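Local coordinates for STU0660 (Streptococcus thermophilus, PDB 3ZTH), which probably takes part in CRISPR-mediated bacterial immunity as a DNA-binding protein of the large Csn2 group, and binds magnesium ions, at residues D85-E88 against Q89-K93; Q99-L102 against R103-N107; K117-E120 against Q121-L124; L147-T150 against L151-L155. All coordinates share one frame; numbering follows the deposited sequence.

Contact 1: residues D85-E88 against Q89-K93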
loop_
_atom_site.group_PDB
_atom_site.type_symbol
_atom_site.label_atom_id
_atom_site.label_comp_id
_atom_site.label_asym_id
_atom_site.label_seq_id
_atom_site.Cartn_x
_atom_site.Cartn_y
_atom_site.Cartn_z
ATOM N N ASP A 85 4.053 -24.654 9.389
ATOM C CA ASP A 85 3.983 -24.836 7.943
ATOM C C ASP A 85 2.850 -25.802 7.616
ATOM O O ASP A 85 2.167 -25.670 6.595
ATOM C CB ASP A 85 5.289 -25.405 7.386
ATOM C CG ASP A 85 6.447 -24.458 7.534
ATOM O OD1 ASP A 85 6.208 -23.232 7.512
ATOM O OD2 ASP A 85 7.594 -24.936 7.653
ATOM N N LEU A 86 2.662 -26.778 8.496
ATOM C CA LEU A 86 1.621 -27.763 8.313
ATOM C C LEU A 86 0.239 -27.100 8.414
ATOM O O LEU A 86 -0.629 -27.316 7.558
ATOM C CB LEU A 86 1.794 -28.875 9.342
ATOM C CG LEU A 86 1.024 -30.161 9.039
ATOM C CD1 LEU A 86 1.780 -31.350 9.622
ATOM C CD2 LEU A 86 -0.397 -30.060 9.592
ATOM N N LEU A 87 0.031 -26.284 9.444
ATOM C CA LEU A 87 -1.246 -25.594 9.582
ATOM C C LEU A 87 -1.501 -24.734 8.344
ATOM O O LEU A 87 -2.621 -24.687 7.827
ATOM C CB LEU A 87 -1.247 -24.706 10.826
ATOM C CG LEU A 87 -2.484 -23.814 11.011
ATOM C CD1 LEU A 87 -3.741 -24.671 11.096
ATOM C CD2 LEU A 87 -2.323 -22.977 12.265
ATOM N N GLU A 88 -0.454 -24.062 7.864
ATOM C CA GLU A 88 -0.563 -23.201 6.686
ATOM C C GLU A 88 -0.979 -23.951 5.427
ATOM O O GLU A 88 -1.674 -23.397 4.573
ATOM C CB GLU A 88 0.755 -22.459 6.446
ATOM C CG GLU A 88 0.784 -21.071 7.076
ATOM C CD GLU A 88 2.181 -20.459 7.140
ATOM O OE1 GLU A 88 2.937 -20.565 6.142
ATOM O OE2 GLU A 88 2.514 -19.859 8.193
ATOM N N GLN A 89 -0.565 -25.209 5.309
ATOM C CA GLN A 89 -0.936 -25.999 4.145
ATOM C C GLN A 89 -2.405 -26.408 4.194
ATOM O O GLN A 89 -2.978 -26.822 3.186
ATOM C CB GLN A 89 -0.066 -27.253 4.033
ATOM C CG GLN A 89 1.336 -26.994 3.526
ATOM C CD GLN A 89 1.357 -26.217 2.223
ATOM O OE1 GLN A 89 0.773 -26.626 1.216
ATOM N NE2 GLN A 89 2.043 -25.084 2.240
HETATM N N MSE A 90 -3.018 -26.284 5.366
HETATM C CA MSE A 90 -4.420 -26.652 5.518
HETATM C C MSE A 90 -5.375 -25.457 5.508
HETATM O O MSE A 90 -6.585 -25.605 5.688
HETATM C CB MSE A 90 -4.585 -27.501 6.778
HETATM C CG MSE A 90 -3.889 -28.845 6.627
HETATM SE SE MSE A 90 -3.952 -30.022 8.149
HETATM C CE MSE A 90 -5.675 -30.855 7.821
ATOM N N GLU A 91 -4.821 -24.271 5.285
ATOM C CA GLU A 91 -5.626 -23.063 5.200
ATOM C C GLU A 91 -5.827 -22.788 3.708
ATOM O O GLU A 91 -4.989 -23.158 2.880
ATOM C CB GLU A 91 -4.910 -21.891 5.873
ATOM C CG GLU A 91 -4.640 -22.113 7.354
ATOM C CD GLU A 91 -3.821 -20.987 7.979
ATOM O OE1 GLU A 91 -2.894 -20.480 7.304
ATOM O OE2 GLU A 91 -4.092 -20.620 9.147
ATOM N N TYR A 92 -6.942 -22.158 3.362
ATOM C CA TYR A 92 -7.228 -21.869 1.967
ATOM C C TYR A 92 -6.527 -20.593 1.526
ATOM O O TYR A 92 -7.036 -19.492 1.721
ATOM C CB TYR A 92 -8.737 -21.745 1.760
ATOM C CG TYR A 92 -9.146 -21.628 0.316
ATOM C CD1 TYR A 92 -9.362 -22.769 -0.455
ATOM C CD2 TYR A 92 -9.310 -20.382 -0.291
ATOM C CE1 TYR A 92 -9.735 -22.675 -1.797
ATOM C CE2 TYR A 92 -9.683 -20.275 -1.635
ATOM C CZ TYR A 92 -9.896 -21.428 -2.380
ATOM O OH TYR A 92 -10.286 -21.349 -3.699
ATOM N N LYS A 93 -5.342 -20.750 0.950
ATOM C CA LYS A 93 -4.564 -19.620 0.461
ATOM C C LYS A 93 -3.955 -20.029 -0.863
ATOM O O LYS A 93 -4.062 -21.183 -1.275
ATOM C CB LYS A 93 -3.432 -19.265 1.422
ATOM C CG LYS A 93 -3.850 -18.766 2.788
ATOM C CD LYS A 93 -2.610 -18.658 3.677
ATOM C CE LYS A 93 -2.946 -18.314 5.125
ATOM N NZ LYS A 93 -1.732 -18.392 5.999
HETATM O O HOH W 1 3.319 -24.074 4.529
#
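Leu-86 and Met-90, a selenomethionine, run alongside each other in the same direction, one turn apart, with CD2 of Leu-86 3.8 Å from SE of Met-90. The leucine reaches its partner because CG stands anti to the backbone N (chi1 -164°), beside the carbonyl carbon, and so leans along the chain toward the next turn. Both side chains are buried against helix 177-192.

A second group is polar and lies closer to solvent. Glu-91 runs obliquely over Glu-88, their carboxylate planes only 19° apart, and its OE1 comes 3.7 Å from CG of Glu-88 rather than near the other carboxylate. That oxygen is taken by Lys-93, whose extended chain returns to place NZ 2.7 Å from OE1 of Glu-91 in a salt bridge. The ammonium group would probably offset part of the like charge of the two acids.

Gln-89 CG, beside its backbone N (chi1 -76°), lies 3.4 Å from Asp-85 O; a bend at chi2 then carries the amide to a water that accepts from Gln-89 NE2 and donates to Asp-85 O, while OE1 of Gln-89 receives Leu-97 N. In the backbone, i+4 and i+3 bonds overlap. Gln-89 N bonds to Asp-85 O and weakly to Leu-86 O; Met-90 N bonds chiefly to Leu-87 O (3.0 Å), from above the carbonyl plane, and only weakly to Leu-86 O; Glu-91 N bonds weakly to Glu-88 O. Such mixed bonding is characteristic of a helix running out, here as helix 83-89 gives way to the loop before helix 97-106.

Contact 2: residues Q99-L102 against R103-N107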
loop_
_atom_site.group_PDB
_atom_site.type_symbol
_atom_site.label_atom_id
_atom_site.label_comp_id
_atom_site.label_asym_id
_atom_site.label_seq_id
_atom_site.Cartn_x
_atom_site.Cartn_y
_atom_site.Cartn_z
ATOM N N GLN A 99 -6.010 -25.383 -0.695
ATOM C CA GLN A 99 -6.586 -24.704 -1.839
ATOM C C GLN A 99 -6.922 -25.725 -2.914
ATOM O O GLN A 99 -8.051 -25.778 -3.400
ATOM C CB GLN A 99 -5.611 -23.679 -2.398
ATOM C CG GLN A 99 -6.209 -22.809 -3.488
ATOM C CD GLN A 99 -5.182 -21.905 -4.135
ATOM O OE1 GLN A 99 -5.530 -20.917 -4.783
ATOM N NE2 GLN A 99 -3.908 -22.242 -3.972
ATOM N N GLY A 100 -5.940 -26.542 -3.273
ATOM C CA GLY A 100 -6.161 -27.547 -4.294
ATOM C C GLY A 100 -7.171 -28.608 -3.893
ATOM O O GLY A 100 -7.910 -29.126 -4.729
ATOM N N TYR A 101 -7.203 -28.934 -2.607
ATOM C CA TYR A 101 -8.116 -29.943 -2.090
ATOM C C TYR A 101 -9.555 -29.443 -1.989
ATOM O O TYR A 101 -10.477 -30.087 -2.487
ATOM C CB TYR A 101 -7.638 -30.407 -0.714
ATOM C CG TYR A 101 -8.613 -31.290 0.028
ATOM C CD1 TYR A 101 -8.964 -32.550 -0.461
ATOM C CD2 TYR A 101 -9.163 -30.877 1.239
ATOM C CE1 TYR A 101 -9.838 -33.378 0.246
ATOM C CE2 TYR A 101 -10.036 -31.691 1.949
ATOM C CZ TYR A 101 -10.367 -32.937 1.449
ATOM O OH TYR A 101 -11.238 -33.729 2.160
ATOM N N LEU A 102 -9.747 -28.301 -1.334
ATOM C CA LEU A 102 -11.082 -27.751 -1.177
ATOM C C LEU A 102 -11.702 -27.358 -2.515
ATOM O O LEU A 102 -12.923 -27.357 -2.652
ATOM C CB LEU A 102 -11.053 -26.551 -0.239
ATOM C CG LEU A 102 -10.691 -26.866 1.209
ATOM C CD1 LEU A 102 -10.653 -25.579 2.011
ATOM C CD2 LEU A 102 -11.702 -27.832 1.802
ATOM N N ARG A 103 -10.877 -27.030 -3.505
ATOM C CA ARG A 103 -11.424 -26.663 -4.809
ATOM C C ARG A 103 -12.047 -27.868 -5.502
ATOM O O ARG A 103 -12.978 -27.717 -6.289
ATOM C CB ARG A 103 -10.347 -26.044 -5.705
ATOM C CG ARG A 103 -10.130 -24.569 -5.445
ATOM C CD ARG A 103 -9.023 -24.007 -6.304
ATOM N NE ARG A 103 -8.888 -22.564 -6.125
ATOM C CZ ARG A 103 -7.926 -21.830 -6.677
ATOM N NH1 ARG A 103 -7.010 -22.406 -7.447
ATOM N NH2 ARG A 103 -7.879 -20.520 -6.461
ATOM N N LYS A 104 -11.539 -29.059 -5.203
ATOM C CA LYS A 104 -12.066 -30.286 -5.797
ATOM C C LYS A 104 -13.388 -30.653 -5.125
ATOM O O LYS A 104 -14.320 -31.133 -5.774
ATOM C CB LYS A 104 -11.071 -31.434 -5.612
ATOM C CG LYS A 104 -9.675 -31.178 -6.180
ATOM C CD LYS A 104 -9.572 -31.465 -7.673
ATOM C CE LYS A 104 -8.116 -31.371 -8.131
ATOM N NZ LYS A 104 -7.913 -31.820 -9.538
ATOM N N ILE A 105 -13.451 -30.418 -3.817
ATOM C CA ILE A 105 -14.634 -30.719 -3.018
ATOM C C ILE A 105 -15.794 -29.777 -3.295
ATOM O O ILE A 105 -16.925 -30.216 -3.478
ATOM C CB ILE A 105 -14.310 -30.667 -1.503
ATOM C CG1 ILE A 105 -13.538 -31.923 -1.095
ATOM C CG2 ILE A 105 -15.594 -30.518 -0.686
ATOM C CD1 ILE A 105 -13.306 -32.036 0.393
ATOM N N VAL A 106 -15.507 -28.481 -3.315
ATOM C CA VAL A 106 -16.525 -27.468 -3.556
ATOM C C VAL A 106 -17.149 -27.626 -4.933
ATOM O O VAL A 106 -18.312 -27.286 -5.144
ATOM C CB VAL A 106 -15.928 -26.056 -3.437
ATOM C CG1 VAL A 106 -16.977 -25.017 -3.755
ATOM C CG2 VAL A 106 -15.409 -25.839 -2.034
ATOM N N ASN A 107 -16.369 -28.145 -5.867
ATOM C CA ASN A 107 -16.842 -28.355 -7.224
ATOM C C ASN A 107 -17.781 -29.563 -7.320
ATOM O O ASN A 107 -17.344 -30.681 -7.596
ATOM C CB ASN A 107 -15.644 -28.550 -8.148
ATOM C CG ASN A 107 -16.051 -28.815 -9.569
ATOM O OD1 ASN A 107 -16.767 -28.019 -10.177
ATOM N ND2 ASN A 107 -15.598 -29.936 -10.114
#
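The carbonyl oxygen of Tyr-101 takes two backbone donors: Ile-105 N at 3.3 Å, lying in the carbonyl plane, and Lys-104 N in a weak bond. Shorter and straighter is the bond from Val-106 N to Leu-102 O, 2.9 Å long with an N-H...O angle of 168°.

On the side chain of the same tyrosine, Ile-105 crosses obliquely. Its CG1 sits over one ring face, displaced toward the rim, and CD1 presses on the phenol end, 3.3 Å from CZ of Tyr-101, a tight fit. The ring meets the isoleucine because a chi1 of 171° swings it to the carbonyl side of Tyr-101, toward the following turn. Ile-133 and Asn-134 of the second subunit pack on this pair.

Gln-99 and Arg-103 run alongside one another on another flank. CD of Gln-99 lies over the centre of the guanidinium, 3.6 Å above its plane, and the amide and guanidinium planes differ by 53°. NE of Arg-103 bonds to Tyr-92 OH and NH2 forms a salt bridge with Asp-152, two partners that fix the rotation of the guanidinium. Pairs four residues apart, laid over mainly i+4 backbone bonds broken at Lys-104, are the mark of an alpha-helix, here helix 97-106.

Contact 3: residues K117-E120 against Q121-L124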
loop_
_atom_site.group_PDB
_atom_site.type_symbol
_atom_site.label_atom_id
_atom_site.label_comp_id
_atom_site.label_asym_id
_atom_site.label_seq_id
_atom_site.Cartn_x
_atom_site.Cartn_y
_atom_site.Cartn_z
ATOM N N LYS A 117 -28.281 -19.804 -6.215
ATOM C CA LYS A 117 -29.310 -19.223 -5.365
ATOM C C LYS A 117 -28.762 -17.994 -4.649
ATOM O O LYS A 117 -29.490 -17.021 -4.431
ATOM C CB LYS A 117 -29.811 -20.243 -4.341
ATOM C CG LYS A 117 -30.595 -21.393 -4.955
ATOM C CD LYS A 117 -31.151 -22.328 -3.889
ATOM C CE LYS A 117 -32.113 -21.600 -2.950
ATOM N NZ LYS A 117 -32.676 -22.504 -1.895
ATOM N N ILE A 118 -27.480 -18.037 -4.289
ATOM C CA ILE A 118 -26.846 -16.913 -3.599
ATOM C C ILE A 118 -26.719 -15.712 -4.524
ATOM O O ILE A 118 -26.957 -14.581 -4.112
ATOM C CB ILE A 118 -25.438 -17.275 -3.058
ATOM C CG1 ILE A 118 -25.564 -18.200 -1.847
ATOM C CG2 ILE A 118 -24.687 -16.005 -2.660
ATOM C CD1 ILE A 118 -24.233 -18.600 -1.240
ATOM N N ASN A 119 -26.338 -15.958 -5.771
ATOM C CA ASN A 119 -26.202 -14.874 -6.729
ATOM C C ASN A 119 -27.565 -14.304 -7.109
ATOM O O ASN A 119 -27.654 -13.206 -7.656
ATOM C CB ASN A 119 -25.462 -15.350 -7.980
ATOM C CG ASN A 119 -23.973 -15.480 -7.750
ATOM O OD1 ASN A 119 -23.355 -14.615 -7.134
ATOM N ND2 ASN A 119 -23.385 -16.556 -8.251
ATOM N N GLU A 120 -28.627 -15.050 -6.818
ATOM C CA GLU A 120 -29.964 -14.577 -7.122
ATOM C C GLU A 120 -30.367 -13.589 -6.043
ATOM O O GLU A 120 -31.037 -12.597 -6.314
ATOM C CB GLU A 120 -30.953 -15.742 -7.183
ATOM C CG GLU A 120 -30.700 -16.685 -8.346
ATOM C CD GLU A 120 -31.821 -17.696 -8.546
ATOM O OE1 GLU A 120 -32.250 -18.326 -7.552
ATOM O OE2 GLU A 120 -32.266 -17.866 -9.705
ATOM N N GLN A 121 -29.958 -13.858 -4.811
ATOM C CA GLN A 121 -30.266 -12.949 -3.718
ATOM C C GLN A 121 -29.433 -11.680 -3.878
ATOM O O GLN A 121 -29.803 -10.614 -3.391
ATOM C CB GLN A 121 -29.963 -13.609 -2.380
ATOM C CG GLN A 121 -30.947 -14.691 -2.036
ATOM C CD GLN A 121 -32.361 -14.170 -2.037
ATOM O OE1 GLN A 121 -32.696 -13.254 -1.280
ATOM N NE2 GLN A 121 -33.203 -14.741 -2.893
ATOM N N VAL A 122 -28.302 -11.808 -4.561
ATOM C CA VAL A 122 -27.432 -10.671 -4.805
ATOM C C VAL A 122 -28.126 -9.796 -5.844
ATOM O O VAL A 122 -28.331 -8.603 -5.623
ATOM C CB VAL A 122 -26.051 -11.129 -5.332
ATOM C CG1 VAL A 122 -25.267 -9.942 -5.872
ATOM C CG2 VAL A 122 -25.274 -11.801 -4.211
ATOM N N GLU A 123 -28.497 -10.406 -6.968
ATOM C CA GLU A 123 -29.190 -9.701 -8.042
ATOM C C GLU A 123 -30.425 -9.000 -7.503
ATOM O O GLU A 123 -30.882 -8.013 -8.072
ATOM C CB GLU A 123 -29.599 -10.682 -9.137
ATOM C CG GLU A 123 -28.423 -11.287 -9.872
ATOM C CD GLU A 123 -27.843 -10.349 -10.906
ATOM O OE1 GLU A 123 -27.761 -9.133 -10.625
ATOM O OE2 GLU A 123 -27.463 -10.829 -11.997
ATOM N N LEU A 124 -30.969 -9.516 -6.406
ATOM C CA LEU A 124 -32.141 -8.905 -5.797
ATOM C C LEU A 124 -31.706 -7.710 -4.964
ATOM O O LEU A 124 -32.326 -6.649 -5.019
ATOM C CB LEU A 124 -32.892 -9.901 -4.905
ATOM C CG LEU A 124 -33.553 -11.122 -5.554
ATOM C CD1 LEU A 124 -34.440 -11.796 -4.514
ATOM C CD2 LEU A 124 -34.375 -10.709 -6.774
#
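Of the flat groups, the carboxamide of Asn-119 comes to Val-122 only loosely, its OD1 4.5 Å from CG2 of the valine, whereas Gln-121 touches the preceding turn through CB and CG, not through its amide. CG of Gln-121 lies 3.6 Å from Lys-117 O, and a bend at chi2 (-56°) then folds the amide back beside its own CA. Each amide oxygen is used beyond the turn: Asn-119 OD1 accepts from Leu-149 N, and Gln-121 OE1 is bonded to ND1 of His-114 of the second subunit. The carboxylate of Glu-123 likewise leads away, OE1 accepting from Asn-146 ND2, while its CG rests 3.0 Å from Asn-119 O.

The segment is a regular stretch of the long helix 109-130, in which carbonyls of 117-120 receive the amides of 121-124. The bond from Glu-123 N to Asn-119 O is nearly straight (167°), although the donor approaches from above the carbonyl plane. Ile-118 O accepts Val-122 N at 3.1 Å and, weakly, Gln-121 N as well.

Branched side chains pack directly on these carbonyls. Val-122 CG2, placed beside the backbone N, comes 3.3 Å from Ile-118 O, and Leu-124 CG lies 3.0 Å from Glu-120 O, where Leu-124 N makes a weak bond. Ile-118 of the second subunit packs on Val-122 and Gln-121, joining the two chains along the helix.

Contact 4: residues L147-T150 against L151-L155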
loop_
_atom_site.group_PDB
_atom_site.type_symbol
_atom_site.label_atom_id
_atom_site.label_comp_id
_atom_site.label_asym_id
_atom_site.label_seq_id
_atom_site.Cartn_x
_atom_site.Cartn_y
_atom_site.Cartn_z
ATOM N N LEU A 147 -20.757 -7.879 -9.013
ATOM C CA LEU A 147 -19.791 -8.836 -9.507
ATOM C C LEU A 147 -20.234 -10.122 -8.829
ATOM O O LEU A 147 -20.088 -10.278 -7.618
ATOM C CB LEU A 147 -18.380 -8.475 -9.050
ATOM C CG LEU A 147 -17.326 -9.507 -9.461
ATOM C CD1 LEU A 147 -17.224 -9.525 -10.985
ATOM C CD2 LEU A 147 -15.978 -9.173 -8.827
ATOM N N PRO A 148 -20.799 -11.053 -9.598
ATOM C CA PRO A 148 -21.267 -12.325 -9.045
ATOM C C PRO A 148 -20.224 -13.027 -8.175
ATOM O O PRO A 148 -19.024 -12.985 -8.464
ATOM C CB PRO A 148 -21.621 -13.128 -10.292
ATOM C CG PRO A 148 -20.647 -12.610 -11.306
ATOM C CD PRO A 148 -20.716 -11.120 -11.066
ATOM N N LEU A 149 -20.698 -13.666 -7.108
ATOM C CA LEU A 149 -19.842 -14.395 -6.180
ATOM C C LEU A 149 -19.288 -15.683 -6.769
ATOM O O LEU A 149 -19.913 -16.315 -7.616
ATOM C CB LEU A 149 -20.610 -14.729 -4.905
ATOM C CG LEU A 149 -20.577 -13.662 -3.816
ATOM C CD1 LEU A 149 -21.456 -14.067 -2.642
ATOM C CD2 LEU A 149 -19.138 -13.483 -3.361
ATOM N N THR A 150 -18.097 -16.055 -6.320
ATOM C CA THR A 150 -17.457 -17.283 -6.765
ATOM C C THR A 150 -17.155 -18.092 -5.509
ATOM O O THR A 150 -17.026 -17.531 -4.418
ATOM C CB THR A 150 -16.132 -17.012 -7.501
ATOM O OG1 THR A 150 -15.224 -16.350 -6.615
ATOM C CG2 THR A 150 -16.368 -16.149 -8.727
ATOM N N LEU A 151 -17.049 -19.407 -5.656
ATOM C CA LEU A 151 -16.752 -20.258 -4.514
ATOM C C LEU A 151 -15.351 -19.941 -4.019
ATOM O O LEU A 151 -15.121 -19.839 -2.815
ATOM C CB LEU A 151 -16.896 -21.727 -4.912
ATOM C CG LEU A 151 -18.363 -22.021 -5.263
ATOM C CD1 LEU A 151 -18.511 -23.355 -5.973
ATOM C CD2 LEU A 151 -19.191 -21.980 -3.981
ATOM N N ASP A 152 -14.418 -19.756 -4.947
ATOM C CA ASP A 152 -13.058 -19.413 -4.562
ATOM C C ASP A 152 -13.112 -18.218 -3.623
ATOM O O ASP A 152 -12.393 -18.158 -2.633
ATOM C CB ASP A 152 -12.220 -19.043 -5.781
ATOM C CG ASP A 152 -10.882 -18.439 -5.392
ATOM O OD1 ASP A 152 -10.009 -19.175 -4.884
ATOM O OD2 ASP A 152 -10.707 -17.215 -5.575
ATOM N N GLN A 153 -13.977 -17.265 -3.945
ATOM C CA GLN A 153 -14.138 -16.068 -3.135
ATOM C C GLN A 153 -14.720 -16.402 -1.769
ATOM O O GLN A 153 -14.251 -15.904 -0.745
ATOM C CB GLN A 153 -15.038 -15.078 -3.857
ATOM C CG GLN A 153 -15.317 -13.821 -3.072
ATOM C CD GLN A 153 -16.113 -12.816 -3.873
ATOM O OE1 GLN A 153 -16.525 -11.781 -3.349
ATOM N NE2 GLN A 153 -16.333 -13.111 -5.158
ATOM N N LEU A 154 -15.749 -17.243 -1.755
ATOM C CA LEU A 154 -16.373 -17.656 -0.500
ATOM C C LEU A 154 -15.380 -18.393 0.400
ATOM O O LEU A 154 -15.291 -18.126 1.601
ATOM C CB LEU A 154 -17.567 -18.576 -0.770
ATOM C CG LEU A 154 -18.953 -17.947 -0.866
ATOM C CD1 LEU A 154 -19.992 -19.057 -0.889
ATOM C CD2 LEU A 154 -19.200 -17.029 0.326
ATOM N N LEU A 155 -14.647 -19.333 -0.185
ATOM C CA LEU A 155 -13.668 -20.097 0.569
ATOM C C LEU A 155 -12.581 -19.189 1.127
ATOM O O LEU A 155 -12.038 -19.445 2.202
ATOM C CB LEU A 155 -13.033 -21.170 -0.325
ATOM C CG LEU A 155 -13.946 -22.338 -0.704
ATOM C CD1 LEU A 155 -13.227 -23.284 -1.641
ATOM C CD2 LEU A 155 -14.367 -23.058 0.554
#
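Gln-153 crosses both Thr-150 and Leu-149 at about a right angle, and each part of its chain meets one of them. CB lies 3.0 Å from Thr-150 OG1. CG, trans to N (chi1 178°), starts an extended chain back toward residues 147-150 and passes 3.8 Å from CD2 of Leu-149. The same methyl then sits against the amide, nearer to CD of Gln-153 than normal packing allows, so the detail there is doubtful. NE2 comes 3.6 Å from Thr-150 N, while OE1 accepts from ND2 of Asn-158 of the second subunit.

The root of this side chain is fixed by an N-cap. Thr-150 OG1, held between its own backbone N and carbonyl carbon (chi1 61°), accepts from Gln-153 N at 3.1 Å, and Thr-150 O receives Leu-154 N at 3.0 Å. Side chain and backbone of one residue thus serve two amides of the first helical turn.

The cap starts helix 151-157 directly after the short link from strand 140-146. Leu-149 packs on Ile-118 of helix 109-130, and Leu-151 touches both Leu-115 of that helix and Val-106 of helix 97-106, with Lys-157 of the second subunit against Gln-153.

How the contacts relate
The four contacts follow one another in series, each a local contact along continuous chain, and none nests within or crosses another. Contact 1 ends helix 83-89 and leads by a short loop into helix 97-106, which carries contact 2; contact 3 lies further out on helix 109-130, and contact 4 opens helix 151-157 once the chain has returned along strand 140-146. Tyr-92, from the loop of contact 1, meets Arg-103 of contact 2 and Asp-152 of contact 4, a polar cluster uniting parts distant in sequence. Contact 3 is tied to contact 4 through Asn-119 and Ile-118, but touches neither contact 1 nor contact 2. All four contacts reach the second subunit, contact 1 through Met-90 alone.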